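Local coordinates for probable polysaccharide deacetylase pdaA (Bacillus subtilis, PDB 1NY1), which removes the acetyl group from N-acetylmuramic acid residues of peptidoglycan, a step toward the muramic delta-lactam of the spore cortex, and is required for germination, at residues I6-K11 and T161-V166; N51-G56 and W171-Q176; S165-D170 and I195-T200. One frame throughout, in Å; residues are numbered along the deposited sequence.

Contact 1: residues I6-K11 and T161-V166; sequences INWGFK and TVFWSV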
loop_
_atom_site.group_PDB
_atom_site.type_symbol
_atom_site.label_atom_id
_atom_site.label_comp_id
_atom_site.label_asym_id
_atom_site.label_seq_id
_atom_site.Cartn_x
_atom_site.Cartn_y
_atom_site.Cartn_z
ATOM N N ILE A 6 17.566 -3.344 -3.438
ATOM C CA ILE A 6 16.708 -4.515 -3.574
ATOM C C ILE A 6 15.341 -4.044 -4.064
ATOM O O ILE A 6 14.756 -3.135 -3.480
ATOM C CB ILE A 6 16.520 -5.233 -2.210
ATOM C CG1 ILE A 6 17.880 -5.601 -1.614
ATOM C CG2 ILE A 6 15.679 -6.488 -2.390
ATOM C CD1 ILE A 6 17.794 -6.198 -0.223
ATOM N N ASN A 7 14.843 -4.637 -5.145
ATOM C CA ASN A 7 13.532 -4.258 -5.659
ATOM C C ASN A 7 12.527 -5.310 -5.203
ATOM O O ASN A 7 12.711 -6.502 -5.457
ATOM C CB ASN A 7 13.531 -4.177 -7.194
ATOM C CG ASN A 7 14.368 -3.021 -7.727
ATOM O OD1 ASN A 7 14.193 -2.591 -8.866
ATOM N ND2 ASN A 7 15.289 -2.525 -6.911
ATOM N N TRP A 8 11.474 -4.880 -4.518
ATOM C CA TRP A 8 10.480 -5.833 -4.055
ATOM C C TRP A 8 9.808 -6.510 -5.242
ATOM O O TRP A 8 9.182 -5.851 -6.070
ATOM C CB TRP A 8 9.419 -5.156 -3.190
ATOM C CG TRP A 8 8.513 -6.167 -2.589
ATOM C CD1 TRP A 8 7.219 -6.434 -2.937
ATOM C CD2 TRP A 8 8.873 -7.140 -1.608
ATOM N NE1 TRP A 8 6.753 -7.521 -2.234
ATOM C CE2 TRP A 8 7.752 -7.972 -1.410
ATOM C CE3 TRP A 8 10.043 -7.392 -0.878
ATOM C CZ2 TRP A 8 7.764 -9.040 -0.510
ATOM C CZ3 TRP A 8 10.056 -8.456 0.017
ATOM C CH2 TRP A 8 8.922 -9.265 0.193
ATOM N N GLY A 9 9.951 -7.828 -5.307
ATOM C CA GLY A 9 9.370 -8.611 -6.384
ATOM C C GLY A 9 9.114 -10.016 -5.875
ATOM O O GLY A 9 9.695 -10.428 -4.871
ATOM N N PHE A 10 8.251 -10.758 -6.556
ATOM C CA PHE A 10 7.929 -12.110 -6.124
ATOM C C PHE A 10 7.103 -12.802 -7.199
ATOM O O PHE A 10 6.410 -12.145 -7.984
ATOM C CB PHE A 10 7.105 -12.053 -4.834
ATOM C CG PHE A 10 5.820 -11.292 -4.990
ATOM C CD1 PHE A 10 4.666 -11.929 -5.443
ATOM C CD2 PHE A 10 5.790 -9.917 -4.791
ATOM C CE1 PHE A 10 3.505 -11.205 -5.706
ATOM C CE2 PHE A 10 4.637 -9.181 -5.052
ATOM C CZ PHE A 10 3.492 -9.828 -5.511
ATOM N N LYS A 11 7.177 -14.127 -7.232
ATOM C CA LYS A 11 6.397 -14.899 -8.189
ATOM C C LYS A 11 4.951 -14.676 -7.779
ATOM O O LYS A 11 4.615 -14.782 -6.600
ATOM C CB LYS A 11 6.730 -16.387 -8.081
ATOM C CG LYS A 11 8.181 -16.719 -8.349
ATOM C CD LYS A 11 8.379 -17.264 -9.754
ATOM C CE LYS A 11 7.784 -18.663 -9.900
ATOM N NZ LYS A 11 8.466 -19.675 -9.035
ATOM N N THR A 161 7.603 -0.977 7.544
ATOM C CA THR A 161 7.615 -1.034 6.088
ATOM C C THR A 161 6.611 -2.066 5.597
ATOM O O THR A 161 6.634 -3.221 6.020
ATOM C CB THR A 161 9.028 -1.354 5.557
ATOM O OG1 THR A 161 9.900 -0.262 5.868
ATOM C CG2 THR A 161 9.009 -1.558 4.043
ATOM N N VAL A 162 5.726 -1.634 4.703
ATOM C CA VAL A 162 4.678 -2.491 4.171
ATOM C C VAL A 162 4.856 -2.760 2.679
ATOM O O VAL A 162 4.824 -1.834 1.865
ATOM C CB VAL A 162 3.289 -1.837 4.392
ATOM C CG1 VAL A 162 2.186 -2.769 3.928
ATOM C CG2 VAL A 162 3.110 -1.469 5.861
ATOM N N PHE A 163 5.061 -4.025 2.324
ATOM C CA PHE A 163 5.206 -4.392 0.922
ATOM C C PHE A 163 3.858 -4.879 0.412
ATOM O O PHE A 163 2.821 -4.356 0.822
ATOM C CB PHE A 163 6.289 -5.463 0.765
ATOM C CG PHE A 163 7.673 -4.946 1.027
ATOM C CD1 PHE A 163 8.243 -4.009 0.176
ATOM C CD2 PHE A 163 8.386 -5.356 2.144
ATOM C CE1 PHE A 163 9.508 -3.482 0.435
ATOM C CE2 PHE A 163 9.650 -4.835 2.415
ATOM C CZ PHE A 163 10.209 -3.898 1.559
ATOM N N TRP A 164 3.850 -5.867 -0.476
ATOM C CA TRP A 164 2.584 -6.359 -1.004
ATOM C C TRP A 164 2.706 -7.764 -1.558
ATOM O O TRP A 164 3.814 -8.271 -1.762
ATOM C CB TRP A 164 2.054 -5.406 -2.088
ATOM C CG TRP A 164 2.968 -5.239 -3.267
ATOM C CD1 TRP A 164 2.937 -5.938 -4.442
ATOM C CD2 TRP A 164 4.083 -4.342 -3.363
ATOM N NE1 TRP A 164 3.970 -5.532 -5.265
ATOM C CE2 TRP A 164 4.688 -4.555 -4.626
ATOM C CE3 TRP A 164 4.632 -3.378 -2.504
ATOM C CZ2 TRP A 164 5.816 -3.841 -5.047
ATOM C CZ3 TRP A 164 5.754 -2.666 -2.922
ATOM C CH2 TRP A 164 6.334 -2.905 -4.184
ATOM N N SER A 165 1.559 -8.399 -1.788
ATOM C CA SER A 165 1.530 -9.758 -2.318
ATOM C C SER A 165 0.723 -9.828 -3.621
ATOM O O SER A 165 0.712 -10.861 -4.288
ATOM C CB SER A 165 0.931 -10.715 -1.286
ATOM O OG SER A 165 -0.460 -10.498 -1.153
ATOM N N VAL A 166 0.046 -8.732 -3.966
ATOM C CA VAL A 166 -0.737 -8.646 -5.204
ATOM C C VAL A 166 -0.571 -7.275 -5.838
ATOM O O VAL A 166 -0.732 -6.247 -5.178
ATOM C CB VAL A 166 -2.267 -8.836 -4.987
ATOM C CG1 VAL A 166 -3.018 -8.568 -6.303
ATOM C CG2 VAL A 166 -2.569 -10.233 -4.486
#
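An aromatic cluster of Trp8, Phe10, Phe163 and Trp164 joins the N-terminal segment of this NodB-type deacetylase to the loop that follows strand 160-161. The Trp8 indole meets Phe163 over one face and Trp164 at its edge. With CG anti to the backbone N, the indole lays that face on Phe163 in an offset stack, the planes differing by 14°. The centroids of the Trp8 six-membered ring and the Phe163 ring are 4.3 Å apart. The benzylic carbon continues the same overlap, Phe163 CB standing 3.7 Å over the centroid of the Trp8 five-membered ring as a CH-pi contact. On its opposite face the Phe163 ring carries Thr161 CG2.

Trp164 is met differently. Its CG sits in the crowded position between backbone N and carbonyl carbon, and the edge of Trp8 is directed at its face in a T-shaped pair with planes at 71°. The closest carbon, Trp8 CD1, lies 3.6 Å from Trp164 CE2. Phe10 reaches the pyrrole end of this indole obliquely, its CE2 being 3.7 Å from Trp164 CD1. Ile29 of helix 23-31 packs on Trp8 and Phe163, while the Trp164 side chain lies about 6 Å from that of Asp50, the probable catalytic base.

One hydrogen bond helps to fix the indole's rotation: Trp8 NE1 donates in its ring plane to a lone pair of Trp164 O, 3.1 Å away at an N-H...O angle of 156°.

Contact 2: residues N51-G56 and W171-Q176; sequences NGYENG and WKINNQ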
loop_
_atom_site.group_PDB
_atom_site.type_symbol
_atom_site.label_atom_id
_atom_site.label_comp_id
_atom_site.label_asym_id
_atom_site.label_seq_id
_atom_site.Cartn_x
_atom_site.Cartn_y
_atom_site.Cartn_z
ATOM N N ASN A 51 -0.386 6.466 -4.043
ATOM C CA ASN A 51 -0.898 7.686 -4.661
ATOM C C ASN A 51 0.185 8.735 -4.854
ATOM O O ASN A 51 0.576 9.403 -3.900
ATOM C CB ASN A 51 -2.020 8.272 -3.799
ATOM C CG ASN A 51 -3.207 7.330 -3.679
ATOM O OD1 ASN A 51 -4.098 7.319 -4.532
ATOM N ND2 ASN A 51 -3.207 6.516 -2.631
ATOM N N GLY A 52 0.655 8.879 -6.092
ATOM C CA GLY A 52 1.694 9.851 -6.398
ATOM C C GLY A 52 1.132 11.096 -7.061
ATOM O O GLY A 52 1.717 12.170 -6.964
ATOM N N TYR A 53 0.007 10.940 -7.755
ATOM C CA TYR A 53 -0.672 12.049 -8.419
ATOM C C TYR A 53 -2.125 11.662 -8.654
ATOM O O TYR A 53 -2.499 10.497 -8.501
ATOM C CB TYR A 53 -0.005 12.409 -9.755
ATOM C CG TYR A 53 -0.033 11.298 -10.773
ATOM C CD1 TYR A 53 0.910 10.273 -10.737
ATOM C CD2 TYR A 53 -1.024 11.248 -11.750
ATOM C CE1 TYR A 53 0.867 9.225 -11.648
ATOM C CE2 TYR A 53 -1.079 10.204 -12.666
ATOM C CZ TYR A 53 -0.130 9.197 -12.607
ATOM O OH TYR A 53 -0.177 8.160 -13.503
ATOM N N GLU A 54 -2.940 12.635 -9.042
ATOM C CA GLU A 54 -4.362 12.390 -9.260
ATOM C C GLU A 54 -4.743 12.453 -10.739
ATOM O O GLU A 54 -4.277 13.326 -11.470
ATOM C CB GLU A 54 -5.163 13.419 -8.448
ATOM C CG GLU A 54 -6.684 13.314 -8.527
ATOM C CD GLU A 54 -7.223 11.970 -8.050
ATOM O OE1 GLU A 54 -6.499 11.235 -7.343
ATOM O OE2 GLU A 54 -8.388 11.658 -8.372
ATOM N N ASN A 55 -5.574 11.512 -11.184
ATOM C CA ASN A 55 -6.014 11.499 -12.573
ATOM C C ASN A 55 -7.543 11.502 -12.668
ATOM O O ASN A 55 -8.112 11.152 -13.702
ATOM C CB ASN A 55 -5.423 10.298 -13.321
ATOM C CG ASN A 55 -5.571 10.420 -14.830
ATOM O OD1 ASN A 55 -5.473 11.515 -15.387
ATOM N ND2 ASN A 55 -5.790 9.291 -15.500
ATOM N N GLY A 56 -8.198 11.876 -11.570
ATOM C CA GLY A 56 -9.648 11.995 -11.553
ATOM C C GLY A 56 -10.536 10.870 -11.049
ATOM O O GLY A 56 -11.756 11.004 -11.104
ATOM N N TRP A 171 -1.080 1.252 -13.555
ATOM C CA TRP A 171 -0.438 2.551 -13.397
ATOM C C TRP A 171 0.075 3.160 -14.702
ATOM O O TRP A 171 0.611 4.271 -14.707
ATOM C CB TRP A 171 0.735 2.423 -12.430
ATOM C CG TRP A 171 1.613 1.247 -12.741
ATOM C CD1 TRP A 171 1.509 -0.011 -12.219
ATOM C CD2 TRP A 171 2.719 1.214 -13.651
ATOM N NE1 TRP A 171 2.485 -0.823 -12.743
ATOM C CE2 TRP A 171 3.242 -0.097 -13.624
ATOM C CE3 TRP A 171 3.320 2.167 -14.485
ATOM C CZ2 TRP A 171 4.343 -0.483 -14.402
ATOM C CZ3 TRP A 171 4.415 1.782 -15.258
ATOM C CH2 TRP A 171 4.913 0.470 -15.210
ATOM N N LYS A 172 -0.072 2.430 -15.799
ATOM C CA LYS A 172 0.387 2.908 -17.104
ATOM C C LYS A 172 -0.687 3.728 -17.806
ATOM O O LYS A 172 -1.601 3.178 -18.414
ATOM C CB LYS A 172 0.777 1.730 -17.995
ATOM C CG LYS A 172 2.138 1.153 -17.699
ATOM C CD LYS A 172 2.544 0.160 -18.772
ATOM C CE LYS A 172 3.932 -0.390 -18.498
ATOM N NZ LYS A 172 4.312 -1.454 -19.466
ATOM N N ILE A 173 -0.560 5.049 -17.738
ATOM C CA ILE A 173 -1.540 5.931 -18.351
ATOM C C ILE A 173 -1.583 5.844 -19.871
ATOM O O ILE A 173 -2.632 6.064 -20.477
ATOM C CB ILE A 173 -1.290 7.404 -17.945
ATOM C CG1 ILE A 173 -1.243 7.516 -16.421
ATOM C CG2 ILE A 173 -2.422 8.290 -18.456
ATOM C CD1 ILE A 173 -2.531 7.084 -15.738
ATOM N N ASN A 174 -0.457 5.508 -20.494
ATOM C CA ASN A 174 -0.421 5.426 -21.951
ATOM C C ASN A 174 -1.076 4.151 -22.477
ATOM O O ASN A 174 -1.204 3.968 -23.685
ATOM C CB ASN A 174 1.026 5.523 -22.450
ATOM C CG ASN A 174 1.804 4.239 -22.243
ATOM O OD1 ASN A 174 1.638 3.552 -21.236
ATOM N ND2 ASN A 174 2.675 3.920 -23.190
ATOM N N ASN A 175 -1.504 3.279 -21.571
ATOM C CA ASN A 175 -2.144 2.033 -21.972
ATOM C C ASN A 175 -3.098 1.569 -20.875
ATOM O O ASN A 175 -2.798 0.639 -20.123
ATOM C CB ASN A 175 -1.075 0.965 -22.239
ATOM C CG ASN A 175 -1.633 -0.270 -22.925
ATOM O OD1 ASN A 175 -0.935 -1.274 -23.073
ATOM N ND2 ASN A 175 -2.887 -0.202 -23.353
ATOM N N GLN A 176 -4.243 2.244 -20.780
ATOM C CA GLN A 176 -5.256 1.929 -19.775
ATOM C C GLN A 176 -6.186 0.860 -20.347
ATOM O O GLN A 176 -7.036 1.135 -21.194
ATOM C CB GLN A 176 -6.005 3.216 -19.395
ATOM C CG GLN A 176 -5.054 4.258 -18.785
ATOM C CD GLN A 176 -5.669 5.638 -18.594
ATOM O OE1 GLN A 176 -5.087 6.648 -18.998
ATOM N NE2 GLN A 176 -6.834 5.685 -17.968
HETATM O O HOH W 1 1.237 6.129 -12.973
#
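Tyr53 and Ile173 meet tip to tip, the phenol oxygen rather than the ring making the approach. Tyr53 OH lies 3.2 Å from Ile173 CG1 and 3.4 Å from Ile173 CD1, and CG1 sits near the ring plane, at the phenol edge. A second tip-to-tip approach brings Asn55 ND2 to 3.9 Å from Ile173 CD1; this amide nitrogen is hydrogen-bonded to Val201 O. The polar link between the segments runs through one water, 2.5 Å from Tyr53 OH in the plane of the phenol ring. The same water donates to Trp171 O over 2.6 Å.

Both segments are loops of the NodB homology region: 51-56 leaves the end of strand 44-51, which carries Asp50, the probable proton acceptor, and 171-176 directly follows Asp170. The water bridge thus spans two loops beside the probable catalytic residues, the Trp171 ring meeting that of His199 at about 70°.

Farther out, Val201 touches the side chains of both Tyr53 and Ile173. Glu54 OE1 is hydrogen-bonded to Thr58 OG1, and Glu54 OE2 takes a weak bond from Gly56 N. In the other loop, Asn175 N donates to Lys172 O over 3.2 Å, closing a type I beta turn with Ile173 and Asn174 at its corners.

Contact 3: residues S165-D170 and I195-T200; sequences SVAFVD and IYLLHT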
loop_
_atom_site.group_PDB
_atom_site.type_symbol
_atom_site.label_atom_id
_atom_site.label_comp_id
_atom_site.label_asym_id
_atom_site.label_seq_id
_atom_site.Cartn_x
_atom_site.Cartn_y
_atom_site.Cartn_z
ATOM N N SER A 165 1.559 -8.399 -1.788
ATOM C CA SER A 165 1.530 -9.758 -2.318
ATOM C C SER A 165 0.723 -9.828 -3.621
ATOM O O SER A 165 0.712 -10.861 -4.288
ATOM C CB SER A 165 0.931 -10.715 -1.286
ATOM O OG SER A 165 -0.460 -10.498 -1.153
ATOM N N VAL A 166 0.046 -8.732 -3.966
ATOM C CA VAL A 166 -0.737 -8.646 -5.204
ATOM C C VAL A 166 -0.571 -7.275 -5.838
ATOM O O VAL A 166 -0.732 -6.247 -5.178
ATOM C CB VAL A 166 -2.267 -8.836 -4.987
ATOM C CG1 VAL A 166 -3.018 -8.568 -6.303
ATOM C CG2 VAL A 166 -2.569 -10.233 -4.486
ATOM N N ALA A 167 -0.264 -7.262 -7.128
ATOM C CA ALA A 167 -0.108 -6.011 -7.858
ATOM C C ALA A 167 -0.137 -6.330 -9.338
ATOM O O ALA A 167 0.204 -7.436 -9.748
ATOM C CB ALA A 167 1.213 -5.337 -7.489
ATOM N N PHE A 168 -0.562 -5.366 -10.138
ATOM C CA PHE A 168 -0.602 -5.556 -11.572
ATOM C C PHE A 168 -0.414 -4.212 -12.245
ATOM O O PHE A 168 -0.281 -3.187 -11.573
ATOM C CB PHE A 168 -1.913 -6.209 -12.011
ATOM C CG PHE A 168 -3.134 -5.616 -11.379
ATOM C CD1 PHE A 168 -3.502 -5.964 -10.084
ATOM C CD2 PHE A 168 -3.923 -4.714 -12.084
ATOM C CE1 PHE A 168 -4.647 -5.422 -9.498
ATOM C CE2 PHE A 168 -5.069 -4.165 -11.508
ATOM C CZ PHE A 168 -5.432 -4.520 -10.213
ATOM N N VAL A 169 -0.393 -4.207 -13.570
ATOM C CA VAL A 169 -0.175 -2.967 -14.286
ATOM C C VAL A 169 -1.428 -2.123 -14.416
ATOM O O VAL A 169 -2.156 -2.213 -15.403
ATOM C CB VAL A 169 0.401 -3.226 -15.685
ATOM C CG1 VAL A 169 0.711 -1.894 -16.360
ATOM C CG2 VAL A 169 1.659 -4.075 -15.575
ATOM N N ASP A 170 -1.672 -1.299 -13.404
ATOM C CA ASP A 170 -2.830 -0.414 -13.402
ATOM C C ASP A 170 -2.336 1.016 -13.181
ATOM O O ASP A 170 -3.074 1.874 -12.707
ATOM C CB ASP A 170 -3.814 -0.825 -12.292
ATOM C CG ASP A 170 -3.251 -0.611 -10.897
ATOM O OD1 ASP A 170 -2.017 -0.666 -10.739
ATOM O OD2 ASP A 170 -4.044 -0.407 -9.956
ATOM N N ILE A 195 -2.123 -8.833 0.532
ATOM C CA ILE A 195 -2.046 -7.396 0.709
ATOM C C ILE A 195 -1.980 -6.908 -0.734
ATOM O O ILE A 195 -1.005 -7.170 -1.449
ATOM C CB ILE A 195 -0.780 -6.958 1.480
ATOM C CG1 ILE A 195 -0.832 -7.506 2.915
ATOM C CG2 ILE A 195 -0.683 -5.429 1.490
ATOM C CD1 ILE A 195 0.337 -7.082 3.806
ATOM N N TYR A 196 -3.046 -6.247 -1.168
ATOM C CA TYR A 196 -3.137 -5.718 -2.522
ATOM C C TYR A 196 -2.512 -4.344 -2.611
ATOM O O TYR A 196 -2.665 -3.521 -1.708
ATOM C CB TYR A 196 -4.589 -5.558 -2.973
ATOM C CG TYR A 196 -5.292 -6.815 -3.407
ATOM C CD1 TYR A 196 -6.267 -6.772 -4.405
ATOM C CD2 TYR A 196 -5.010 -8.037 -2.809
ATOM C CE1 TYR A 196 -6.948 -7.921 -4.797
ATOM C CE2 TYR A 196 -5.681 -9.190 -3.192
ATOM C CZ TYR A 196 -6.644 -9.129 -4.183
ATOM O OH TYR A 196 -7.305 -10.278 -4.557
ATOM N N LEU A 197 -1.813 -4.108 -3.715
ATOM C CA LEU A 197 -1.211 -2.817 -3.991
ATOM C C LEU A 197 -1.949 -2.343 -5.233
ATOM O O LEU A 197 -1.810 -2.931 -6.309
ATOM C CB LEU A 197 0.285 -2.949 -4.294
ATOM C CG LEU A 197 1.123 -1.673 -4.454
ATOM C CD1 LEU A 197 2.488 -2.043 -5.010
ATOM C CD2 LEU A 197 0.454 -0.693 -5.379
ATOM N N LEU A 198 -2.741 -1.289 -5.081
ATOM C CA LEU A 198 -3.513 -0.749 -6.193
ATOM C C LEU A 198 -3.180 0.715 -6.436
ATOM O O LEU A 198 -2.641 1.394 -5.562
ATOM C CB LEU A 198 -5.012 -0.856 -5.900
ATOM C CG LEU A 198 -5.589 -2.238 -5.608
ATOM C CD1 LEU A 198 -7.059 -2.111 -5.241
ATOM C CD2 LEU A 198 -5.410 -3.129 -6.827
ATOM N N HIS A 199 -3.495 1.183 -7.639
ATOM C CA HIS A 199 -3.304 2.580 -8.016
ATOM C C HIS A 199 -4.714 3.055 -8.325
ATOM O O HIS A 199 -5.616 2.236 -8.495
ATOM C CB HIS A 199 -2.398 2.689 -9.246
ATOM C CG HIS A 199 -1.009 2.199 -8.991
ATOM N ND1 HIS A 199 -0.072 2.954 -8.319
ATOM C CD2 HIS A 199 -0.441 0.987 -9.194
ATOM C CE1 HIS A 199 1.011 2.226 -8.113
ATOM N NE2 HIS A 199 0.813 1.027 -8.632
ATOM N N THR A 200 -4.922 4.364 -8.387
ATOM C CA THR A 200 -6.256 4.886 -8.651
ATOM C C THR A 200 -6.280 5.826 -9.850
ATOM O O THR A 200 -7.192 6.641 -9.983
ATOM C CB THR A 200 -6.795 5.656 -7.420
ATOM O OG1 THR A 200 -6.032 6.858 -7.236
ATOM C CG2 THR A 200 -6.682 4.796 -6.163
HETATM O O HOH W 2 -1.099 -2.658 -8.958
HETATM O O HOH W 3 1.789 -2.160 -9.500
#
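Alongside strand 194-198 of the deacetylase's parallel sheet, residues 165-170 run in nearly the same direction, 14° apart end to end, with a single beta bridge between Val166 and Tyr196.

Hydrogen bonds set the register. Ile195 O accepts twice, from Ser165 N at 2.9 Å and 172° and from Val166 N at 3.1 Å; the latter donor stands above the carbonyl plane. Leu197 N then donates to Val166 O almost along the C=O axis. Ser165 OG, a side-chain acceptor held between backbone N and carbonyl carbon, takes the N-H of Ile195 at 2.9 Å. Farther along, where the backbones diverge, a water accepts from Phe168 N and lies 2.8 Å from Leu197 O, to which it can donate.

Apolar packing accompanies these bonds. Val166 lies beside Tyr196 and sets CG1 over the centre of the phenol ring in a CH-pi contact, 3.9 Å from its centroid and almost on the ring normal. Phe168 crosses Leu198 obliquely, CE1 to CD2, with helix 179-188 packed against both.

The charged end belongs to the active site. Asp170 probably raises the pKa of His199, the probable proton donor, and a carboxylate beside the imidazole would favour its protonated form. The carboxylate and ring planes are 61° apart, and Asp170 also fixes the histidine backbone: His199 N donates to Asp170 OD2, 2.9 Å away, approaching from above the carboxylate plane.

Contacts 1 and 3 are buried and continuous, sharing Ser165 and Val166 in the loop after strand 160-161; contact 2 lies at the surface, farther along that loop. Contacts 1 and 3 touch where Trp164 CD2 meets Leu197 CD1 at 3.2 Å, whereas contacts 1 and 2 remain about 9 Å apart at their nearest atoms. Chemistry changes along the loop: aromatic faces and edges dominate contact 1, backbone pairing and a carboxylate contact 3, and a water bridge with an isoleucine tip contact 2. Contacts 2 and 3 join beside the probable proton donor, Trp171 CB lying 3.7 Å from His199 CD2.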